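Local structure of adenosine deaminase (Burkholderia ambifaria, 4GXW) at residues Glu33-Leu38 with Val261-Pro266; Thr214-Glu219 with Asn299-Thr304. The protein binds a zinc ion and probably catalyses the hydrolytic deamination of an adenine-type base or nucleoside. All coordinates share one frame; numbering follows the deposited sequence.

Interaction 1. Residues Glu33-Leu38 with Val261-Pro266. With ZN (zinc ion), chain C.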
loop_
_atom_site.group_PDB
_atom_site.type_symbol
_atom_site.label_atom_id
_atom_site.label_comp_id
_atom_site.label_asym_id
_atom_site.label_seq_id
_atom_site.Cartn_x
_atom_site.Cartn_y
_atom_site.Cartn_z
ATOM N N GLU A 33 7.223 -1.432 -3.058
ATOM C CA GLU A 33 5.843 -1.133 -2.664
ATOM C C GLU A 33 5.724 -1.422 -1.169
ATOM O O GLU A 33 6.073 -2.520 -0.712
ATOM C CB GLU A 33 4.807 -1.940 -3.449
ATOM C CG GLU A 33 3.371 -1.607 -3.036
ATOM C CD GLU A 33 2.358 -1.826 -4.133
ATOM O OE1 GLU A 33 2.246 -2.973 -4.637
ATOM O OE2 GLU A 33 1.666 -0.845 -4.498
ATOM N N LEU A 34 5.251 -0.423 -0.423
ATOM C CA LEU A 34 5.168 -0.504 1.034
ATOM C C LEU A 34 3.743 -0.411 1.556
ATOM O O LEU A 34 3.522 -0.512 2.758
ATOM C CB LEU A 34 5.998 0.608 1.683
ATOM C CG LEU A 34 7.490 0.649 1.375
ATOM C CD1 LEU A 34 8.144 1.816 2.096
ATOM C CD2 LEU A 34 8.143 -0.670 1.772
ATOM N N HIS A 35 2.775 -0.204 0.665
ATOM C CA HIS A 35 1.380 -0.022 1.070
ATOM C C HIS A 35 0.462 -0.693 0.064
ATOM O O HIS A 35 0.083 -0.101 -0.954
ATOM C CB HIS A 35 1.043 1.474 1.215
ATOM C CG HIS A 35 -0.298 1.750 1.836
ATOM N ND1 HIS A 35 -0.555 2.905 2.548
ATOM C CD2 HIS A 35 -1.458 1.046 1.838
ATOM C CE1 HIS A 35 -1.807 2.886 2.977
ATOM N NE2 HIS A 35 -2.378 1.762 2.568
ATOM N N CYS A 36 0.123 -1.944 0.350
ATOM C CA CYS A 36 -0.745 -2.730 -0.514
ATOM C C CYS A 36 -1.444 -3.788 0.309
ATOM O O CYS A 36 -0.796 -4.555 1.023
ATOM C CB CYS A 36 0.067 -3.410 -1.616
ATOM S SG CYS A 36 -0.980 -4.274 -2.794
ATOM N N HIS A 37 -2.764 -3.839 0.199
ATOM C CA HIS A 37 -3.548 -4.861 0.888
ATOM C C HIS A 37 -3.720 -6.058 -0.031
ATOM O O HIS A 37 -4.233 -5.927 -1.150
ATOM C CB HIS A 37 -4.904 -4.305 1.340
ATOM C CG HIS A 37 -4.783 -3.104 2.225
ATOM N ND1 HIS A 37 -4.780 -3.182 3.604
ATOM C CD2 HIS A 37 -4.612 -1.795 1.920
ATOM C CE1 HIS A 37 -4.623 -1.967 4.106
ATOM N NE2 HIS A 37 -4.515 -1.108 3.105
ATOM N N LEU A 38 -3.281 -7.219 0.453
ATOM C CA LEU A 38 -3.426 -8.483 -0.261
ATOM C C LEU A 38 -4.825 -8.662 -0.853
ATOM O O LEU A 38 -4.976 -8.989 -2.033
ATOM C CB LEU A 38 -3.125 -9.644 0.690
ATOM C CG LEU A 38 -3.201 -11.033 0.057
ATOM C CD1 LEU A 38 -2.207 -11.164 -1.096
ATOM C CD2 LEU A 38 -2.981 -12.102 1.113
ATOM N N VAL A 261 9.068 8.114 7.156
ATOM C CA VAL A 261 8.504 7.905 5.822
ATOM C C VAL A 261 6.981 7.718 5.879
ATOM O O VAL A 261 6.463 6.981 6.725
ATOM C CB VAL A 261 9.164 6.707 5.083
ATOM C CG1 VAL A 261 8.489 6.461 3.744
ATOM C CG2 VAL A 261 10.665 6.952 4.887
ATOM N N PHE A 262 6.277 8.405 4.981
ATOM C CA PHE A 262 4.823 8.330 4.865
ATOM C C PHE A 262 4.476 7.623 3.558
ATOM O O PHE A 262 4.874 8.075 2.481
ATOM C CB PHE A 262 4.220 9.745 4.829
ATOM C CG PHE A 262 4.359 10.492 6.121
ATOM C CD1 PHE A 262 5.578 11.053 6.489
ATOM C CD2 PHE A 262 3.279 10.635 6.970
ATOM C CE1 PHE A 262 5.711 11.742 7.690
ATOM C CE2 PHE A 262 3.408 11.325 8.180
ATOM C CZ PHE A 262 4.621 11.876 8.534
ATOM N N THR A 263 3.739 6.520 3.636
ATOM C CA THR A 263 3.280 5.870 2.422
ATOM C C THR A 263 2.030 6.612 1.977
ATOM O O THR A 263 1.156 6.910 2.788
ATOM C CB THR A 263 3.035 4.355 2.613
ATOM O OG1 THR A 263 1.885 4.146 3.441
ATOM C CG2 THR A 263 4.250 3.675 3.236
ATOM N N VAL A 264 1.957 6.949 0.698
ATOM C CA VAL A 264 0.825 7.728 0.188
ATOM C C VAL A 264 0.194 7.029 -1.004
ATOM O O VAL A 264 0.842 6.221 -1.687
ATOM C CB VAL A 264 1.228 9.189 -0.161
ATOM C CG1 VAL A 264 1.780 9.918 1.082
ATOM C CG2 VAL A 264 2.231 9.211 -1.318
ATOM N N VAL A 265 -1.076 7.334 -1.239
ATOM C CA VAL A 265 -1.871 6.622 -2.225
ATOM C C VAL A 265 -2.619 7.658 -3.061
ATOM O O VAL A 265 -3.614 8.231 -2.609
ATOM C CB VAL A 265 -2.873 5.668 -1.521
ATOM C CG1 VAL A 265 -3.728 4.931 -2.541
ATOM C CG2 VAL A 265 -2.128 4.688 -0.602
ATOM N N PRO A 266 -2.129 7.931 -4.281
ATOM C CA PRO A 266 -2.808 8.938 -5.105
ATOM C C PRO A 266 -4.277 8.611 -5.354
ATOM O O PRO A 266 -5.106 9.523 -5.411
ATOM C CB PRO A 266 -1.979 8.972 -6.402
ATOM C CG PRO A 266 -0.987 7.845 -6.306
ATOM C CD PRO A 266 -0.849 7.494 -4.859
HETATM ZN ZN ZN C . -4.327 0.965 3.066
HETATM O O HOH W 1 -5.647 2.417 2.904
#
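A threonine hydroxyl, rather than a carboxylate or a backbone carbonyl, receives the second ring nitrogen of the zinc ligand His35. ND1 donates to Thr263 OG1 over 2.9 Å with an N-H...O angle of 147°, so the bond is bent, and the oxygen stands 18° out of the imidazole plane. The two side chains cross at about a right angle, and OG1 also lies 3.6 Å from His35 CB. At Thr263 a chi1 of 70° sets OG1 between the backbone N and the carbonyl carbon, where it faces the ring and can also hydrogen-bond Asp240. The same torsion turns the methyl CG2 the other way, to pack 3.9 Å from Leu34 CB. Threonine thus suits the place twice over, with a polar branch for the imidazole and an apolar one for the leucine.

Val265 covers one face of the ring: its CG2 sits over that face, 4.0 Å from the centroid of the His35 ring, a CH-pi contact. A branched aliphatic can cover this face without competing for either nitrogen. On its other nitrogen, His35 is bonded to zinc, NE2 to metal 2.2 Å. His37, two residues on, adds its own NE2 at 2.1 Å from the zinc. These two histidines form the His-X-His motif that follows the first strand of the (beta/alpha)8 barrel, and His35 of this motif packs against strand 261-264 and the residue after it. Zinc and threonine together fix the rotation of the His35 ring and its tautomer: with the ND1 proton directed at OG1, NE2 is left unprotonated to bind the metal. Asp240 behind Thr263 probably polarises this chain, making the imidazole a somewhat stronger donor to zinc.

Interaction 2. Residues Thr214-Glu219 with Asn299-Thr304. With ZN (zinc ion), chain C.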
loop_
_atom_site.group_PDB
_atom_site.type_symbol
_atom_site.label_atom_id
_atom_site.label_comp_id
_atom_site.label_asym_id
_atom_site.label_seq_id
_atom_site.Cartn_x
_atom_site.Cartn_y
_atom_site.Cartn_z
ATOM N N THR A 214 3.872 -0.251 11.751
ATOM C CA THR A 214 3.372 0.855 10.946
ATOM C C THR A 214 1.901 1.054 11.312
ATOM O O THR A 214 1.328 0.244 12.045
ATOM C CB THR A 214 3.566 0.609 9.427
ATOM O OG1 THR A 214 3.199 1.788 8.694
ATOM C CG2 THR A 214 2.753 -0.585 8.947
ATOM N N ALA A 215 1.291 2.131 10.836
ATOM C CA ALA A 215 -0.117 2.396 11.146
ATOM C C ALA A 215 -0.762 3.315 10.130
ATOM O O ALA A 215 -0.170 4.329 9.757
ATOM C CB ALA A 215 -0.253 3.016 12.545
ATOM N N HIS A 216 -1.984 2.976 9.712
ATOM C CA HIS A 216 -2.844 3.918 8.987
ATOM C C HIS A 216 -3.248 5.020 9.979
ATOM O O HIS A 216 -3.760 4.737 11.077
ATOM C CB HIS A 216 -4.115 3.230 8.454
ATOM C CG HIS A 216 -3.913 2.388 7.225
ATOM N ND1 HIS A 216 -2.972 1.381 7.145
ATOM C CD2 HIS A 216 -4.560 2.388 6.033
ATOM C CE1 HIS A 216 -3.046 0.806 5.954
ATOM N NE2 HIS A 216 -4.001 1.396 5.255
ATOM N N ALA A 217 -3.027 6.274 9.598
ATOM C CA ALA A 217 -3.383 7.404 10.462
ATOM C C ALA A 217 -3.618 8.648 9.623
ATOM O O ALA A 217 -2.891 8.902 8.655
ATOM C CB ALA A 217 -2.282 7.662 11.488
ATOM N N GLY A 218 -4.637 9.425 9.979
ATOM C CA GLY A 218 -4.925 10.658 9.265
ATOM C C GLY A 218 -5.608 10.466 7.919
ATOM O O GLY A 218 -5.529 11.339 7.037
ATOM N N GLU A 219 -6.256 9.315 7.748
ATOM C CA GLU A 219 -7.112 9.037 6.597
ATOM C C GLU A 219 -8.540 9.467 6.942
ATOM O O GLU A 219 -8.860 9.681 8.110
ATOM C CB GLU A 219 -7.069 7.539 6.248
ATOM C CG GLU A 219 -7.624 7.199 4.874
ATOM C CD GLU A 219 -7.618 5.707 4.550
ATOM O OE1 GLU A 219 -7.183 4.876 5.383
ATOM O OE2 GLU A 219 -8.083 5.356 3.437
ATOM N N ASN A 299 2.099 4.515 -3.624
ATOM C CA ASN A 299 1.741 3.109 -3.609
ATOM C C ASN A 299 0.339 2.926 -4.176
ATOM O O ASN A 299 -0.395 3.903 -4.327
ATOM C CB ASN A 299 1.772 2.588 -2.173
ATOM C CG ASN A 299 3.166 2.510 -1.616
ATOM O OD1 ASN A 299 3.836 1.508 -1.793
ATOM N ND2 ASN A 299 3.613 3.569 -0.934
ATOM N N THR A 300 -0.043 1.671 -4.439
ATOM C CA THR A 300 -1.341 1.351 -5.041
ATOM C C THR A 300 -2.483 1.113 -4.047
ATOM O O THR A 300 -3.645 1.341 -4.396
ATOM C CB THR A 300 -1.264 0.139 -6.018
ATOM O OG1 THR A 300 -0.849 -1.038 -5.312
ATOM C CG2 THR A 300 -0.301 0.413 -7.181
ATOM N N ASP A 301 -2.162 0.633 -2.838
ATOM C CA ASP A 301 -3.148 0.335 -1.762
ATOM C C ASP A 301 -4.025 -0.880 -2.087
ATOM O O ASP A 301 -3.892 -1.932 -1.457
ATOM C CB ASP A 301 -3.998 1.579 -1.425
ATOM C CG ASP A 301 -4.554 1.606 0.024
ATOM O OD1 ASP A 301 -4.271 0.755 0.909
ATOM O OD2 ASP A 301 -5.298 2.572 0.300
ATOM N N ASP A 302 -4.913 -0.736 -3.069
ATOM C CA ASP A 302 -5.793 -1.826 -3.506
ATOM C C ASP A 302 -5.758 -1.849 -5.028
ATOM O O ASP A 302 -6.703 -1.381 -5.679
ATOM C CB ASP A 302 -7.233 -1.614 -3.008
ATOM C CG ASP A 302 -7.315 -1.445 -1.512
ATOM O OD1 ASP A 302 -7.214 -2.453 -0.784
ATOM O OD2 ASP A 302 -7.494 -0.295 -1.043
ATOM N N PRO A 303 -4.667 -2.372 -5.611
ATOM C CA PRO A 303 -4.414 -2.167 -7.042
ATOM C C PRO A 303 -5.522 -2.672 -7.961
ATOM O O PRO A 303 -5.850 -1.995 -8.932
ATOM C CB PRO A 303 -3.094 -2.918 -7.289
ATOM C CG PRO A 303 -2.967 -3.849 -6.118
ATOM C CD PRO A 303 -3.568 -3.115 -4.972
ATOM N N THR A 304 -6.106 -3.828 -7.679
ATOM C CA THR A 304 -7.104 -4.347 -8.612
ATOM C C THR A 304 -8.476 -3.711 -8.415
ATOM O O THR A 304 -9.278 -3.666 -9.347
ATOM C CB THR A 304 -7.221 -5.869 -8.554
ATOM O OG1 THR A 304 -7.565 -6.255 -7.219
ATOM C CG2 THR A 304 -5.913 -6.522 -8.978
HETATM ZN ZN ZN C . -4.327 0.965 3.066
HETATM O O HOH W 1 -5.647 2.417 2.904
#
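His216 and Asp301 meet through zinc, not directly: NE2 of the histidine binds the metal at 2.3 Å and OD1 of the aspartate at 2.2 Å, while these two atoms stay 4.4 Å apart. The N-Zn-O angle, about 168°, sets them as nearly opposite ligands. His35, His37 and a water lie close to one plane around the metal between them, giving a distorted trigonal bipyramid. Asp301 binds with one oxygen; the zinc-bound water donates a 2.6 Å hydrogen bond to the other, Asp301 OD2. A carboxylate suits this place because its two oxygens can hold metal and water at once, which fixes the carboxylate's rotation and the water's orientation. Its backbone is in a classic gamma turn (phi 70°, psi -70°), closed by the bond from Asp302 N to Thr300 O at 2.8 Å. That tight bend, with CG anti to the backbone N, delivers the carboxylate to the metal.

Beyond this buried centre the contact is loose. The two segments bury little surface against each other, and the partly exposed Glu219 reaches over without touching Asp301: its OE2 is 5.0 Å from Asp301 OD2. Its other oxygen, OE1, lies near the plane of the His216 ring, at the edge that also faces the water. Gly218, at positive phi, turns the chain between His216 and Glu219, while its amide and that of Glu219 bond Glu191. His-Ala-Gly-Glu at the C-terminal end of the fifth barrel strand is characteristic of adenosine deaminases, and Asn-Thr-Asp-Asp-Pro (Asn299-Pro303) after the eighth is the signature of the adenosine and AMP deaminase family, with its mononuclear zinc centre in a (beta/alpha)8 barrel.

Interactions 1 and 2 have centres 5 Å apart and share one zinc ion and its water near the middle of the chain. Their segments alternate along the sequence: 33-38 begins on the last residue of strand 31-33, 214-219 takes in the end of 212-217, 261-266 holds 261-264, and 299-304 follows 295-298; these strands are the first, fifth, seventh and eighth of the barrel. Two probable hydrogen bonds tie the first segment to the last: Glu33 OE2 to Thr300 OG1 at 2.7 Å and Leu34 N to Asn299 OD1 at 2.8 Å. Barrel closure thus brings four protein ligands from three separate parts of the chain round a single metal, consistent with the zinc-dependent deamination assigned to this family.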